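Local coordinates for capsid polyprotein (Turkey astrovirus 2, PDB 3TS3) that forms, as the projection domain of the astrovirus capsid protein, the spike of a viral shell that probably self-assembles with icosahedral symmetry, at residues P55-R60 and D141-M146. Residues are numbered along the deposited sequence; the frame is centred on the assembly and turned at random.
Sequences PSIGYR and DPVISM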
# COMPACT_ATOMS: atom_id res chain seq x y z
N PRO C 55 20.36 10.01 14.34
CA PRO C 55 20.44 9.85 12.89
C PRO C 55 19.79 11.01 12.13
O PRO C 55 18.84 11.61 12.60
CB PRO C 55 19.65 8.56 12.65
CG PRO C 55 18.67 8.51 13.77
CD PRO C 55 19.43 9.05 14.95
N SER C 56 20.33 11.32 10.95
CA SER C 56 19.78 12.35 10.09
C SER C 56 20.02 12.02 8.63
O SER C 56 20.90 11.23 8.31
CB SER C 56 20.40 13.71 10.39
OG SER C 56 21.70 13.80 9.84
N ILE C 57 19.25 12.65 7.76
CA ILE C 57 19.49 12.59 6.34
C ILE C 57 19.83 14.02 5.90
O ILE C 57 19.07 14.93 6.13
CB ILE C 57 18.23 12.12 5.59
CG1 ILE C 57 17.89 10.67 5.96
CG2 ILE C 57 18.44 12.25 4.08
CD1 ILE C 57 18.98 9.67 5.68
N GLY C 58 20.99 14.19 5.28
CA GLY C 58 21.43 15.50 4.85
C GLY C 58 21.11 15.83 3.41
O GLY C 58 21.12 14.97 2.54
N TYR C 59 20.84 17.11 3.15
CA TYR C 59 20.58 17.57 1.80
C TYR C 59 21.09 18.98 1.57
O TYR C 59 21.40 19.70 2.52
CB TYR C 59 19.10 17.43 1.44
CG TYR C 59 18.12 18.23 2.27
CD1 TYR C 59 17.65 19.45 1.81
CD2 TYR C 59 17.65 17.76 3.47
CE1 TYR C 59 16.74 20.17 2.54
CE2 TYR C 59 16.74 18.47 4.21
CZ TYR C 59 16.29 19.68 3.74
OH TYR C 59 15.38 20.41 4.47
N ARG C 60 21.19 19.38 0.31
CA ARG C 60 21.71 20.69 -0.06
C ARG C 60 20.62 21.76 -0.11
O ARG C 60 19.52 21.53 -0.59
CB ARG C 60 22.45 20.63 -1.39
CG ARG C 60 22.90 21.98 -1.92
CD ARG C 60 23.55 21.85 -3.30
NE ARG C 60 24.58 20.82 -3.32
CZ ARG C 60 25.88 21.06 -3.25
NH1 ARG C 60 26.33 22.30 -3.18
NH2 ARG C 60 26.74 20.05 -3.27
N ASP C 141 22.27 13.00 -5.44
CA ASP C 141 21.22 12.05 -5.79
C ASP C 141 19.92 12.54 -5.20
O ASP C 141 19.91 13.09 -4.12
CB ASP C 141 21.53 10.66 -5.24
CG ASP C 141 22.47 9.87 -6.12
OD1 ASP C 141 22.76 10.31 -7.24
OD2 ASP C 141 22.92 8.80 -5.68
N PRO C 142 18.81 12.33 -5.89
CA PRO C 142 17.54 12.80 -5.36
C PRO C 142 17.21 12.15 -4.02
O PRO C 142 17.43 10.96 -3.86
CB PRO C 142 16.53 12.34 -6.41
CG PRO C 142 17.30 12.37 -7.70
CD PRO C 142 18.72 11.98 -7.33
N VAL C 143 16.72 12.94 -3.08
CA VAL C 143 16.24 12.42 -1.81
C VAL C 143 14.90 13.05 -1.47
O VAL C 143 14.68 14.23 -1.72
CB VAL C 143 17.27 12.59 -0.66
CG1 VAL C 143 17.61 14.04 -0.43
CG2 VAL C 143 16.75 11.94 0.60
N ILE C 144 13.99 12.24 -0.94
CA ILE C 144 12.67 12.73 -0.58
C ILE C 144 12.31 12.35 0.85
O ILE C 144 12.41 11.20 1.23
CB ILE C 144 11.59 12.18 -1.54
CG1 ILE C 144 11.86 12.64 -2.97
CG2 ILE C 144 10.20 12.62 -1.09
CD1 ILE C 144 11.03 11.91 -4.01
N SER C 145 11.87 13.34 1.62
CA SER C 145 11.40 13.12 2.98
C SER C 145 10.03 12.44 2.96
O SER C 145 9.12 12.93 2.32
CB SER C 145 11.31 14.47 3.68
OG SER C 145 10.53 14.42 4.85
N MET C 146 9.89 11.32 3.66
CA MET C 146 8.75 10.47 3.70
C MET C 146 8.46 10.15 5.12
O MET C 146 9.29 10.21 6.00
CB MET C 146 8.98 9.16 2.92
CG MET C 146 9.48 9.32 1.48
SD MET C 146 8.21 9.94 0.35
CE MET C 146 7.05 8.58 0.28
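Val143 meets the strand 56-59 with both of its methyls, one for each of two residues whose CB atoms both face it. Val143 CG2 is 3.9 Å from Ile57 CG2, and Val143 CG1 is 4.1 Å from Tyr59 CB, so the tyrosine takes part through its methylene rather than its ring. The rotamers explain this division. In Val143, CG1 lies between the backbone N and the carbonyl carbon (chi1 60°) and CG2 anti to the N, and the two methyls diverge to Tyr59 and Ile57. In Ile57, CG1 is beside the backbone N (chi1 -65°), which puts CG2 anti to it and facing the valine and leaves the longer CG1-CD1 arm turned aside. The ring of Tyr59 turns away from Val143 and meets the ring of Tyr192, the two planes inclined at about 50°. Here side chains alone join a strand of the two-stranded antiparallel sheet 56-59/67-70 to strand 142-148 of the large antiparallel sheet of the spike domain. No hydrogen bond joins the segments, whose closest CA atoms, those of Tyr59 and Val143, are 7.6 Å apart. Phe157 of strand 153-159 touches both Ile57 and Val143, adding an aromatic side chain to the contact, and Gln118 of strand 117-119 touches Tyr59 and Val143.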